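Local atomic coordinates of B-agarase (Agarivorans gilvus, PDB entry 5Z6P), a protein that is an agarase of glycoside hydrolase family 50, probably hydrolysing the beta-1,4 linkages of agarose. Residues E63-K68 / L201-F206; S78-P83 / K187-I192; Q236-E241 / S740-Q745; E376-M381 / E393-Y398; A486-V491 / K608-H613. All coordinates share one frame; numbering follows the deposited sequence.

Contact 1: residues E63-K68 / L201-F206; sequences ECLEIK and LLLSNF
Ile67 reaches across Leu201 toward Leu203, and these three side chains carry the contact on one face of the sheet. With chi1 at 53°, Ile67 places CG1 3.7 Å from Leu201 CB. The terminal CD1 of Ile67 goes further and meets Leu203 CD1 at 3.6 Å. The Ile67 and Leu203 side chains cross at about a right angle, while Ile67 meets Leu201 on a slant. Leu65 lies on the same face, beside Leu203, and its side chain also packs on Phe51 and Phe53 of strand 51-54. The other face carries Glu66 and Leu202. Their side chains run alongside each other, with Glu66 CG 3.6 Å from Leu202 CD2. The carboxylate of Glu66 continues to a salt bridge with Arg61. Four backbone bonds join the antiparallel strands. Leu65 and Leu203 exchange two, and Ile67 and Leu201 exchange two. The shortest runs from Leu65 N to Leu203 O at 2.7 Å. Near Glu63 and Asn205 a water accepts from Asn205 N at 2.8 Å and donates weakly to Glu63 O. Both strands belong to the CBM-like domain. The chemistry divides by face: Leu65, Ile67, Leu201 and Leu203 make a buried aliphatic side, while on the other the Glu66 methylene lies against a Leu202 methyl and Arg61 probably balances the carboxylate's charge.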
# COMPACT_ATOMS: atom_id res chain seq x y z
N GLU A 63 15.77 15.16 -32.31
CA GLU A 63 16.41 14.15 -31.47
C GLU A 63 15.74 13.92 -30.11
O GLU A 63 16.32 13.29 -29.24
CB GLU A 63 17.88 14.48 -31.27
CG GLU A 63 18.80 13.75 -32.24
CD GLU A 63 20.10 14.48 -32.47
OE1 GLU A 63 20.47 15.33 -31.64
OE2 GLU A 63 20.75 14.20 -33.50
N CYS A 64 14.54 14.44 -29.92
CA CYS A 64 13.75 14.12 -28.73
C CYS A 64 12.49 13.40 -29.13
O CYS A 64 11.83 13.78 -30.10
CB CYS A 64 13.39 15.39 -27.94
SG CYS A 64 14.66 15.95 -26.81
N LEU A 65 12.16 12.35 -28.40
CA LEU A 65 10.86 11.71 -28.54
C LEU A 65 9.84 12.43 -27.65
O LEU A 65 9.90 12.36 -26.43
CB LEU A 65 10.96 10.22 -28.18
CG LEU A 65 9.66 9.43 -27.98
CD1 LEU A 65 8.77 9.53 -29.20
CD2 LEU A 65 9.98 7.98 -27.66
N GLU A 66 8.90 13.13 -28.29
CA GLU A 66 7.85 13.85 -27.58
C GLU A 66 6.68 12.93 -27.35
O GLU A 66 6.10 12.42 -28.31
CB GLU A 66 7.39 15.09 -28.37
CG GLU A 66 8.51 16.00 -28.82
CD GLU A 66 8.03 17.28 -29.51
OE1 GLU A 66 6.81 17.52 -29.59
OE2 GLU A 66 8.89 18.05 -29.97
N ILE A 67 6.31 12.70 -26.09
CA ILE A 67 5.17 11.85 -25.81
C ILE A 67 4.14 12.58 -24.97
O ILE A 67 4.48 13.27 -24.01
CB ILE A 67 5.56 10.52 -25.09
CG1 ILE A 67 6.40 10.79 -23.85
CG2 ILE A 67 6.31 9.58 -26.03
CD1 ILE A 67 6.55 9.58 -22.96
N LYS A 68 2.88 12.45 -25.37
CA LYS A 68 1.75 12.86 -24.57
C LYS A 68 1.00 11.62 -24.12
O LYS A 68 0.36 10.94 -24.93
CB LYS A 68 0.82 13.80 -25.34
CG LYS A 68 -0.38 14.24 -24.53
CD LYS A 68 -1.33 15.16 -25.30
CE LYS A 68 -2.58 15.45 -24.47
NZ LYS A 68 -3.50 16.42 -25.12
N LEU A 201 6.03 14.50 -21.94
CA LEU A 201 7.45 14.29 -21.68
C LEU A 201 8.33 14.41 -22.93
O LEU A 201 7.87 14.23 -24.06
CB LEU A 201 7.68 12.91 -21.05
CG LEU A 201 6.90 12.55 -19.78
CD1 LEU A 201 7.13 11.11 -19.43
CD2 LEU A 201 7.33 13.41 -18.62
N LEU A 202 9.60 14.70 -22.70
CA LEU A 202 10.62 14.64 -23.71
C LEU A 202 11.62 13.55 -23.32
O LEU A 202 12.22 13.63 -22.27
CB LEU A 202 11.34 15.99 -23.85
CG LEU A 202 10.46 17.17 -24.20
CD1 LEU A 202 11.30 18.42 -24.23
CD2 LEU A 202 9.78 16.92 -25.54
N LEU A 203 11.77 12.55 -24.17
CA LEU A 203 12.65 11.42 -23.93
C LEU A 203 13.75 11.45 -24.97
O LEU A 203 13.50 11.71 -26.12
CB LEU A 203 11.87 10.11 -24.02
CG LEU A 203 10.64 9.90 -23.14
CD1 LEU A 203 9.99 8.54 -23.38
CD2 LEU A 203 10.96 10.09 -21.64
N SER A 204 14.98 11.19 -24.56
CA SER A 204 16.13 11.23 -25.44
C SER A 204 17.24 10.36 -24.82
O SER A 204 17.18 9.98 -23.66
CB SER A 204 16.59 12.69 -25.67
OG SER A 204 17.12 13.20 -24.45
N ASN A 205 18.25 10.05 -25.62
CA ASN A 205 19.50 9.53 -25.11
C ASN A 205 19.40 8.19 -24.41
O ASN A 205 20.11 7.92 -23.44
CB ASN A 205 20.06 10.60 -24.19
CG ASN A 205 20.40 11.91 -24.91
OD1 ASN A 205 21.48 12.45 -24.60
ND2 ASN A 205 19.74 12.22 -26.05
N PHE A 206 18.58 7.32 -24.98
CA PHE A 206 18.55 5.92 -24.59
C PHE A 206 19.91 5.30 -24.84
O PHE A 206 20.51 5.50 -25.89
CB PHE A 206 17.46 5.13 -25.35
CG PHE A 206 16.05 5.53 -24.99
CD1 PHE A 206 15.43 6.56 -25.66
CD2 PHE A 206 15.37 4.88 -23.98
CE1 PHE A 206 14.16 6.94 -25.34
CE2 PHE A 206 14.08 5.26 -23.66
CZ PHE A 206 13.48 6.29 -24.34
O HOH W 1 18.51 11.01 -28.27

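Contact 2: residues S78-P83 / K187-I192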
# COMPACT_ATOMS: atom_id res chain seq x y z
N SER A 78 1.39 3.39 -22.23
CA SER A 78 2.70 2.75 -22.37
C SER A 78 3.45 3.16 -23.62
O SER A 78 2.88 3.36 -24.69
CB SER A 78 2.56 1.22 -22.40
OG SER A 78 1.70 0.76 -21.38
N VAL A 79 4.75 3.30 -23.45
CA VAL A 79 5.72 3.24 -24.52
C VAL A 79 6.34 1.83 -24.49
O VAL A 79 6.80 1.40 -23.43
CB VAL A 79 6.81 4.29 -24.35
CG1 VAL A 79 7.83 4.17 -25.48
CG2 VAL A 79 6.22 5.70 -24.23
N PHE A 80 6.34 1.14 -25.63
CA PHE A 80 6.91 -0.20 -25.75
C PHE A 80 8.15 -0.16 -26.64
O PHE A 80 8.13 0.41 -27.73
CB PHE A 80 5.91 -1.21 -26.34
CG PHE A 80 4.74 -1.50 -25.47
CD1 PHE A 80 4.89 -2.21 -24.29
CD2 PHE A 80 3.47 -1.10 -25.84
CE1 PHE A 80 3.80 -2.48 -23.49
CE2 PHE A 80 2.38 -1.38 -25.04
CZ PHE A 80 2.54 -2.07 -23.87
N ILE A 81 9.21 -0.79 -26.17
CA ILE A 81 10.47 -0.87 -26.89
C ILE A 81 10.84 -2.33 -27.04
O ILE A 81 11.23 -2.96 -26.07
CB ILE A 81 11.59 -0.11 -26.15
CG1 ILE A 81 11.11 1.28 -25.73
CG2 ILE A 81 12.87 -0.06 -26.97
CD1 ILE A 81 12.12 2.08 -24.94
N GLU A 82 10.69 -2.87 -28.24
CA GLU A 82 10.93 -4.29 -28.48
C GLU A 82 11.89 -4.51 -29.61
O GLU A 82 11.59 -4.16 -30.74
CB GLU A 82 9.63 -5.02 -28.81
CG GLU A 82 8.63 -5.10 -27.70
CD GLU A 82 7.42 -5.94 -28.07
OE1 GLU A 82 7.59 -7.16 -28.27
OE2 GLU A 82 6.31 -5.38 -28.16
N PRO A 83 13.05 -5.11 -29.33
CA PRO A 83 13.95 -5.49 -30.42
C PRO A 83 13.36 -6.65 -31.21
O PRO A 83 12.57 -7.41 -30.66
CB PRO A 83 15.23 -5.91 -29.69
CG PRO A 83 14.75 -6.41 -28.39
CD PRO A 83 13.55 -5.57 -28.03
N LYS A 187 11.67 -7.09 -24.11
CA LYS A 187 10.82 -5.92 -24.13
C LYS A 187 11.09 -4.96 -22.98
O LYS A 187 11.36 -5.40 -21.87
CB LYS A 187 9.34 -6.33 -24.10
CG LYS A 187 8.37 -5.17 -24.10
CD LYS A 187 6.99 -5.56 -23.58
CE LYS A 187 6.20 -6.35 -24.60
NZ LYS A 187 4.82 -6.63 -24.08
N ILE A 188 11.01 -3.66 -23.24
CA ILE A 188 10.98 -2.67 -22.19
C ILE A 188 9.69 -1.87 -22.29
O ILE A 188 9.30 -1.45 -23.37
CB ILE A 188 12.19 -1.74 -22.26
CG1 ILE A 188 13.47 -2.55 -21.99
CG2 ILE A 188 12.05 -0.62 -21.26
CD1 ILE A 188 14.75 -1.81 -22.27
N GLU A 189 9.01 -1.68 -21.16
CA GLU A 189 7.80 -0.88 -21.14
C GLU A 189 7.92 0.34 -20.24
O GLU A 189 8.20 0.22 -19.05
CB GLU A 189 6.60 -1.71 -20.70
CG GLU A 189 5.33 -0.88 -20.53
CD GLU A 189 4.25 -1.63 -19.80
OE1 GLU A 189 4.57 -2.63 -19.14
OE2 GLU A 189 3.07 -1.22 -19.89
N LEU A 190 7.72 1.51 -20.84
CA LEU A 190 7.61 2.77 -20.11
C LEU A 190 6.13 3.05 -19.84
O LEU A 190 5.39 3.40 -20.74
CB LEU A 190 8.24 3.92 -20.89
CG LEU A 190 9.56 3.69 -21.66
CD1 LEU A 190 10.07 4.98 -22.27
CD2 LEU A 190 10.65 3.05 -20.81
N SER A 191 5.71 2.90 -18.59
CA SER A 191 4.30 2.91 -18.22
C SER A 191 3.97 4.11 -17.36
O SER A 191 4.68 4.45 -16.40
CB SER A 191 3.94 1.60 -17.48
OG SER A 191 2.73 1.73 -16.74
N ILE A 192 2.89 4.79 -17.74
CA ILE A 192 2.32 5.85 -16.95
C ILE A 192 0.88 5.45 -16.72
O ILE A 192 0.10 5.33 -17.67
CB ILE A 192 2.44 7.22 -17.66
CG1 ILE A 192 3.90 7.63 -17.77
CG2 ILE A 192 1.65 8.28 -16.93
CD1 ILE A 192 4.13 8.76 -18.75
O HOH W 2 0.64 1.57 -18.37
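Val79 and Leu190 form the tight part of this antiparallel strand pair. Val79 CB lies 3.8 Å from Leu190 CB, and Val79 CG1 also approaches the Leu190 CD1 methyl. Ile81 and Ile188 continue the same buried face, and Ile81 CD1 approaches Leu190 CD1 more loosely at 4.4 Å. Trp87 packs on both isoleucines. Two pairs of backbone bonds, Val79 with Leu190 and Ile81 with Ile188, hold the strands together beneath this face. The other face is more polar and partly open to solvent. There Glu189 runs beside the Phe80 ring, its chain pointing away from its own backbone N (chi1 174°) and staying extended. Its CG lies 3.7 Å from Phe80 CE1, and the carboxylate plane is turned 24° from the ring. This course brings Glu189 OE2 to Ser78 OG, which donates to its anti lone pair at 2.8 Å. A water bridges Ser78 OG and Ser191 OG. At the far end Glu82 and Lys187 lie side by side, with their CG atoms 3.6 Å apart. Their charged ends stay beyond salt-bridge range, Glu82 OE2 being 4.5 Å from Lys187 NZ. Within the CBM-like domain, the four aliphatic residues thus face a core that includes Trp87. The opposite face mixes Phe80 with polar groups, and there Ser78 binds OE2 of Glu189 and Asn114 binds OE1.

Contact 3: residues Q236-E241 / S740-Q745; sequences QKIHSE and SDVPYQ
Two irregular loops run past each other here, with Gln236 CA 7.4 Å from Tyr744 CA and Ile238 CA 7.2 Å from Ser740 CA. The side chain of Gln236 bridges the gap and binds the opposite backbone at two points. Its OE1 accepts from Gln745 N at 2.9 Å, in the carbonyl plane and on a lone pair. Its NE2 donates to Pro743 O at 2.9 Å, a more bent bond (135° at the hydrogen) with the acceptor 31° out of the amide plane. Together the two bonds fix the rotation of the amide. Tyr744 is the N-cap residue of helix 745-762, so Gln236 takes up an N-H at the start of that helix. On the other loop, Ser240 caps helix 241-255. Between these two helix starts the contact is mainly apolar. Ile238 CG1 lies 3.7 Å from Val742 CG2. Ser740 OG touches the same CG1 at 3.7 Å while bonding to Ser738. Val742 CG1 lies against the amide, 3.8 Å from Gln236 NE2.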
# COMPACT_ATOMS: atom_id res chain seq x y z
N GLN A 236 12.07 21.38 6.88
CA GLN A 236 11.60 21.20 8.24
C GLN A 236 12.48 20.23 9.04
O GLN A 236 12.05 19.70 10.06
CB GLN A 236 10.13 20.75 8.25
CG GLN A 236 9.17 21.81 7.69
CD GLN A 236 7.71 21.39 7.77
OE1 GLN A 236 7.16 20.86 6.81
NE2 GLN A 236 7.09 21.62 8.90
N LYS A 237 13.71 20.03 8.59
CA LYS A 237 14.66 19.20 9.35
C LYS A 237 14.95 19.77 10.75
O LYS A 237 15.03 20.98 10.93
CB LYS A 237 15.96 19.02 8.57
CG LYS A 237 17.00 18.21 9.30
CD LYS A 237 18.20 17.95 8.44
CE LYS A 237 19.27 17.26 9.24
NZ LYS A 237 20.41 16.88 8.39
N ILE A 238 15.06 18.89 11.74
CA ILE A 238 15.40 19.28 13.12
C ILE A 238 16.90 19.15 13.35
O ILE A 238 17.47 18.09 13.11
CB ILE A 238 14.64 18.42 14.16
CG1 ILE A 238 13.15 18.75 14.18
CG2 ILE A 238 15.23 18.60 15.55
CD1 ILE A 238 12.82 20.12 14.71
N HIS A 239 17.54 20.22 13.83
CA HIS A 239 19.01 20.24 14.00
C HIS A 239 19.51 20.14 15.44
O HIS A 239 20.70 19.95 15.65
CB HIS A 239 19.60 21.50 13.37
CG HIS A 239 19.18 21.70 11.95
ND1 HIS A 239 18.09 22.47 11.60
CD2 HIS A 239 19.70 21.23 10.79
CE1 HIS A 239 17.96 22.47 10.28
NE2 HIS A 239 18.92 21.72 9.77
N SER A 240 18.62 20.25 16.41
CA SER A 240 19.04 20.16 17.81
C SER A 240 17.84 20.03 18.73
O SER A 240 16.72 20.33 18.33
CB SER A 240 19.86 21.39 18.20
OG SER A 240 19.02 22.52 18.28
N GLU A 241 18.09 19.63 19.97
CA GLU A 241 17.01 19.51 20.94
C GLU A 241 16.39 20.86 21.19
O GLU A 241 15.21 20.96 21.51
CB GLU A 241 17.51 18.92 22.26
CG GLU A 241 17.85 17.44 22.20
CD GLU A 241 19.23 17.20 21.66
OE1 GLU A 241 19.86 18.16 21.15
OE2 GLU A 241 19.69 16.04 21.76
N SER A 740 10.92 12.87 13.51
CA SER A 740 11.06 13.74 14.67
C SER A 740 9.73 14.37 15.07
O SER A 740 9.73 15.38 15.76
CB SER A 740 12.11 14.83 14.44
OG SER A 740 12.04 15.38 13.15
N ASP A 741 8.62 13.75 14.66
CA ASP A 741 7.28 14.20 15.00
C ASP A 741 7.02 15.64 14.56
O ASP A 741 6.30 16.38 15.23
CB ASP A 741 7.01 14.06 16.52
CG ASP A 741 5.52 14.05 16.86
OD1 ASP A 741 4.75 13.47 16.07
OD2 ASP A 741 5.11 14.63 17.90
N VAL A 742 7.60 16.03 13.43
CA VAL A 742 7.26 17.33 12.87
C VAL A 742 6.32 17.18 11.67
O VAL A 742 6.68 16.58 10.67
CB VAL A 742 8.51 18.11 12.41
CG1 VAL A 742 8.10 19.45 11.82
CG2 VAL A 742 9.48 18.31 13.56
N PRO A 743 5.11 17.76 11.76
CA PRO A 743 4.15 17.71 10.65
C PRO A 743 4.67 18.37 9.36
O PRO A 743 5.09 19.52 9.40
CB PRO A 743 2.94 18.46 11.19
CG PRO A 743 3.06 18.34 12.68
CD PRO A 743 4.54 18.43 12.94
N TYR A 744 4.67 17.63 8.25
CA TYR A 744 5.00 18.20 6.96
C TYR A 744 3.94 19.24 6.60
O TYR A 744 2.75 18.94 6.55
CB TYR A 744 5.07 17.12 5.87
CG TYR A 744 6.27 16.18 5.95
CD1 TYR A 744 7.52 16.59 5.52
CD2 TYR A 744 6.13 14.88 6.43
CE1 TYR A 744 8.61 15.75 5.56
CE2 TYR A 744 7.23 14.02 6.47
CZ TYR A 744 8.46 14.46 6.05
OH TYR A 744 9.55 13.64 6.09
N GLN A 745 4.37 20.48 6.35
CA GLN A 745 3.39 21.56 6.23
C GLN A 745 2.44 21.45 5.03
O GLN A 745 1.26 21.73 5.18
CB GLN A 745 4.10 22.92 6.19
CG GLN A 745 3.16 24.08 6.49
CD GLN A 745 2.44 23.92 7.80
OE1 GLN A 745 3.06 23.70 8.84
NE2 GLN A 745 1.12 24.03 7.77

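Contact 4: residues E376-M381 / E393-Y398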
# COMPACT_ATOMS: atom_id res chain seq x y z
N GLU A 376 15.44 3.15 26.68
CA GLU A 376 14.09 2.63 26.85
C GLU A 376 13.44 2.23 25.53
O GLU A 376 12.53 1.40 25.49
CB GLU A 376 13.23 3.69 27.54
CG GLU A 376 11.79 3.30 27.77
CD GLU A 376 11.65 2.19 28.82
OE1 GLU A 376 12.53 2.10 29.69
OE2 GLU A 376 10.67 1.43 28.75
N HIS A 377 13.90 2.82 24.43
CA HIS A 377 13.24 2.63 23.15
C HIS A 377 13.94 1.59 22.30
O HIS A 377 13.60 1.43 21.13
CB HIS A 377 13.14 3.97 22.43
CG HIS A 377 12.63 5.06 23.31
ND1 HIS A 377 11.35 5.05 23.81
CD2 HIS A 377 13.24 6.13 23.86
CE1 HIS A 377 11.18 6.10 24.60
NE2 HIS A 377 12.32 6.76 24.65
N TYR A 378 14.90 0.88 22.88
CA TYR A 378 15.38 -0.34 22.25
C TYR A 378 14.26 -1.39 22.27
O TYR A 378 13.40 -1.37 23.14
CB TYR A 378 16.63 -0.90 22.96
CG TYR A 378 17.92 -0.19 22.61
CD1 TYR A 378 18.41 -0.21 21.32
CD2 TYR A 378 18.67 0.47 23.59
CE1 TYR A 378 19.58 0.41 20.99
CE2 TYR A 378 19.85 1.11 23.26
CZ TYR A 378 20.30 1.07 21.96
OH TYR A 378 21.47 1.69 21.60
N GLY A 379 14.27 -2.28 21.29
CA GLY A 379 13.36 -3.40 21.26
C GLY A 379 14.10 -4.57 20.65
O GLY A 379 15.30 -4.46 20.39
N TYR A 380 13.40 -5.66 20.40
CA TYR A 380 14.02 -6.86 19.86
C TYR A 380 13.05 -7.64 18.98
O TYR A 380 11.89 -7.86 19.33
CB TYR A 380 14.52 -7.75 21.01
CG TYR A 380 15.06 -9.09 20.58
CD1 TYR A 380 16.29 -9.20 19.95
CD2 TYR A 380 14.35 -10.26 20.82
CE1 TYR A 380 16.80 -10.43 19.57
CE2 TYR A 380 14.85 -11.49 20.44
CZ TYR A 380 16.08 -11.57 19.81
OH TYR A 380 16.59 -12.78 19.42
N MET A 381 13.50 -8.04 17.83
CA MET A 381 12.70 -8.79 16.88
C MET A 381 13.28 -10.17 16.74
O MET A 381 14.45 -10.32 16.68
CB MET A 381 12.62 -8.06 15.52
CG MET A 381 13.01 -8.84 14.25
SD MET A 381 12.78 -8.17 12.59
CE MET A 381 14.16 -8.92 11.79
N GLU A 393 18.21 -6.52 17.41
CA GLU A 393 17.87 -5.36 18.20
C GLU A 393 17.19 -4.33 17.31
O GLU A 393 17.55 -4.20 16.15
CB GLU A 393 19.12 -4.78 18.85
CG GLU A 393 18.90 -3.52 19.63
CD GLU A 393 20.19 -2.91 20.12
OE1 GLU A 393 20.76 -2.06 19.40
OE2 GLU A 393 20.64 -3.27 21.22
N THR A 394 16.21 -3.62 17.85
CA THR A 394 15.59 -2.53 17.13
C THR A 394 15.63 -1.25 17.93
O THR A 394 15.92 -1.26 19.13
CB THR A 394 14.11 -2.82 16.77
OG1 THR A 394 13.33 -2.91 17.97
CG2 THR A 394 13.99 -4.11 15.98
N TYR A 395 15.33 -0.15 17.26
CA TYR A 395 15.20 1.11 17.95
C TYR A 395 14.14 1.95 17.29
O TYR A 395 13.98 1.93 16.08
CB TYR A 395 16.54 1.85 17.97
CG TYR A 395 16.56 2.99 18.96
CD1 TYR A 395 16.64 2.74 20.32
CD2 TYR A 395 16.47 4.30 18.54
CE1 TYR A 395 16.65 3.78 21.24
CE2 TYR A 395 16.48 5.35 19.45
CZ TYR A 395 16.57 5.08 20.79
OH TYR A 395 16.58 6.11 21.70
N SER A 396 13.39 2.69 18.10
CA SER A 396 12.44 3.66 17.58
C SER A 396 12.92 5.07 17.89
O SER A 396 12.80 5.54 19.01
CB SER A 396 11.05 3.42 18.17
OG SER A 396 10.23 4.55 17.99
N PHE A 397 13.49 5.73 16.89
CA PHE A 397 13.82 7.14 17.01
C PHE A 397 12.56 8.00 17.23
O PHE A 397 12.61 9.01 17.91
CB PHE A 397 14.59 7.63 15.77
CG PHE A 397 15.98 7.08 15.67
CD1 PHE A 397 17.04 7.72 16.31
CD2 PHE A 397 16.25 5.92 14.96
CE1 PHE A 397 18.34 7.22 16.23
CE2 PHE A 397 17.54 5.42 14.87
CZ PHE A 397 18.58 6.07 15.50
N TYR A 398 11.43 7.57 16.69
CA TYR A 398 10.21 8.34 16.91
C TYR A 398 9.84 8.40 18.40
O TYR A 398 9.53 9.47 18.92
CB TYR A 398 9.04 7.77 16.10
CG TYR A 398 7.79 8.62 16.13
CD1 TYR A 398 7.68 9.76 15.34
CD2 TYR A 398 6.72 8.28 16.93
CE1 TYR A 398 6.54 10.54 15.37
CE2 TYR A 398 5.58 9.04 16.96
CZ TYR A 398 5.49 10.16 16.17
OH TYR A 398 4.34 10.92 16.20
O HOH W 3 12.44 -0.42 19.15
O HOH W 4 22.61 -0.62 19.92
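Tyr378 overlaps Tyr395 on one face of its ring and the Glu393 carboxylate on the other. The tyrosines form an edge-to-face pair, with the edge of Tyr395 directed at the face of Tyr378. Their ring centroids are 5.0 Å apart and the planes meet at 63°. Glu393 OE2 lies over the opposite face, while Glu393 OE1 comes to the rim, 3.2 Å from Tyr378 CE1. The carboxylate is turned 38° from the ring. A chi1 of 176° and an extended chain carry the Glu393 acid group to the ring. Its OE1 is bonded to Thr317 and its OE2 to Tyr370, while the Tyr378 hydroxyl is hydrogen-bonded to Pro368 O. The Tyr395 ring also passes His377, with CE1 of Tyr395 3.7 Å from His377 CB. The Tyr395 hydroxyl goes on to Leu374 O, and His377 NE2 to Gln403. Gly379 and Thr394 exchange two backbone bonds, the shorter from Thr394 N to Gly379 O at 2.8 Å. Ser396 N donates to His377 O at 3.3 Å. A water joins that same carbonyl to Thr394 OG1. The two segments belong to the beta hairpin of strands 378-384 and 388-395. Strand 315-325 pairs with the other edge of strand 388-395, and helix 397-406, capped by Ser396, follows directly and packs on His377 and Tyr395.

Contact 5: residues A486-V491 / K608-H613; sequences ATVSQV and KQLPNH
Gln609, Val488 and Leu610 carry most of this contact, in which the weakly bonded C-terminal end of helix 581-609 packs against helix 478-495. Both segments fall in the region related to glycoside hydrolase family 42, consistent with helices of a (beta/alpha)8-barrel. Gln609 reaches over Val488 with an extended chain. Its CB lies 3.7 Å from Val488 CG1, and its amide nitrogen NE2 lies 3.6 Å from the same methyl. NE2 then bonds to Ala485 O, about one turn earlier on helix 478-495. Leu610 follows with its CD1 methyl, 4.1 Å from Val491 CG1, and these side chains cross at nearly a right angle. Leu610 also packs on Ile495 and on Ile504 of strand 501-506. The chain leaves the helix through a type I turn from Leu610 to His613. At the polar margin, Ser489 OG lies 3.1 Å from Gln609 OE1, but its proton may go instead to Ala485 O.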
# COMPACT_ATOMS: atom_id res chain seq x y z
N ALA A 486 -13.34 -15.13 18.84
CA ALA A 486 -12.23 -14.67 19.67
C ALA A 486 -11.78 -13.27 19.27
O ALA A 486 -11.53 -12.42 20.10
CB ALA A 486 -11.07 -15.64 19.58
N THR A 487 -11.66 -13.06 17.97
CA THR A 487 -11.28 -11.76 17.43
C THR A 487 -12.31 -10.72 17.85
O THR A 487 -11.96 -9.65 18.34
CB THR A 487 -11.17 -11.81 15.90
OG1 THR A 487 -10.18 -12.76 15.53
CG2 THR A 487 -10.81 -10.41 15.32
N VAL A 488 -13.59 -11.06 17.67
CA VAL A 488 -14.66 -10.14 18.00
C VAL A 488 -14.68 -9.81 19.49
O VAL A 488 -14.86 -8.66 19.88
CB VAL A 488 -16.02 -10.69 17.57
CG1 VAL A 488 -17.15 -9.75 18.03
CG2 VAL A 488 -16.07 -10.87 16.07
N SER A 489 -14.47 -10.83 20.33
CA SER A 489 -14.48 -10.61 21.77
C SER A 489 -13.40 -9.61 22.17
O SER A 489 -13.62 -8.81 23.07
CB SER A 489 -14.29 -11.92 22.53
OG SER A 489 -15.36 -12.81 22.26
N GLN A 490 -12.25 -9.64 21.51
CA GLN A 490 -11.17 -8.72 21.86
C GLN A 490 -11.47 -7.29 21.40
O GLN A 490 -11.16 -6.34 22.11
CB GLN A 490 -9.85 -9.19 21.27
CG GLN A 490 -8.69 -8.29 21.64
CD GLN A 490 -7.45 -8.57 20.81
OE1 GLN A 490 -6.97 -7.69 20.10
NE2 GLN A 490 -6.94 -9.79 20.89
N VAL A 491 -12.06 -7.14 20.22
CA VAL A 491 -12.51 -5.83 19.74
C VAL A 491 -13.57 -5.25 20.67
O VAL A 491 -13.57 -4.06 20.96
CB VAL A 491 -13.07 -5.88 18.29
CG1 VAL A 491 -13.69 -4.53 17.89
CG2 VAL A 491 -11.98 -6.24 17.31
N LYS A 608 -23.23 -10.82 16.74
CA LYS A 608 -23.64 -11.48 17.98
C LYS A 608 -23.19 -10.69 19.19
O LYS A 608 -23.85 -10.69 20.22
CB LYS A 608 -23.08 -12.91 18.10
CG LYS A 608 -23.73 -13.99 17.20
CD LYS A 608 -22.98 -15.33 17.36
CE LYS A 608 -23.31 -16.31 16.24
NZ LYS A 608 -22.75 -17.66 16.51
N GLN A 609 -22.04 -10.03 19.07
CA GLN A 609 -21.46 -9.32 20.20
C GLN A 609 -21.53 -7.80 20.03
O GLN A 609 -21.56 -7.06 21.02
CB GLN A 609 -20.01 -9.75 20.41
CG GLN A 609 -19.82 -11.25 20.56
CD GLN A 609 -18.41 -11.60 20.97
OE1 GLN A 609 -17.88 -11.03 21.92
NE2 GLN A 609 -17.80 -12.53 20.25
N LEU A 610 -21.57 -7.34 18.79
CA LEU A 610 -21.57 -5.91 18.51
C LEU A 610 -22.60 -5.55 17.44
O LEU A 610 -22.24 -5.07 16.37
CB LEU A 610 -20.17 -5.45 18.07
CG LEU A 610 -19.08 -5.54 19.13
CD1 LEU A 610 -17.68 -5.36 18.54
CD2 LEU A 610 -19.34 -4.50 20.22
N PRO A 611 -23.88 -5.79 17.74
CA PRO A 611 -24.93 -5.74 16.72
C PRO A 611 -25.16 -4.34 16.15
O PRO A 611 -25.82 -4.23 15.13
CB PRO A 611 -26.17 -6.24 17.47
CG PRO A 611 -25.92 -5.89 18.88
CD PRO A 611 -24.44 -6.01 19.09
N ASN A 612 -24.62 -3.31 16.79
CA ASN A 612 -24.90 -1.93 16.43
C ASN A 612 -23.80 -1.26 15.62
O ASN A 612 -23.93 -0.12 15.19
CB ASN A 612 -25.14 -1.10 17.70
CG ASN A 612 -26.35 -1.56 18.47
OD1 ASN A 612 -27.43 -1.68 17.91
ND2 ASN A 612 -26.17 -1.84 19.74
N HIS A 613 -22.68 -1.96 15.44
CA HIS A 613 -21.51 -1.35 14.84
C HIS A 613 -21.29 -1.84 13.42
O HIS A 613 -21.48 -3.02 13.13
CB HIS A 613 -20.27 -1.62 15.68
CG HIS A 613 -20.19 -0.82 16.94
ND1 HIS A 613 -20.83 -1.20 18.10
CD2 HIS A 613 -19.55 0.34 17.23
CE1 HIS A 613 -20.58 -0.31 19.05
NE2 HIS A 613 -19.80 0.63 18.55

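How the contacts relate
From the N terminus, contact 1 opens first, on strand 64-69, and closes the outer loop at strand 199-210. Contact 2 has by then closed within it, joining strands 76-81 and 185-193. The two touch through their buried faces, with Leu203 on Leu190 and Ile67 on Val79, so they share the core of the CBM-like domain. Contact 3 opens later and spans most of the remaining chain, tying the segment before helix 241-255 to the start of helix 745-762. Contacts 4 and 5 both fall inside this span, one after the other. Contact 4 is a local hairpin that meets contact 3 through Tyr398 and Asp741. Contact 5 joins two helices about 33 Å from contact 4, centre to centre. No loops cross.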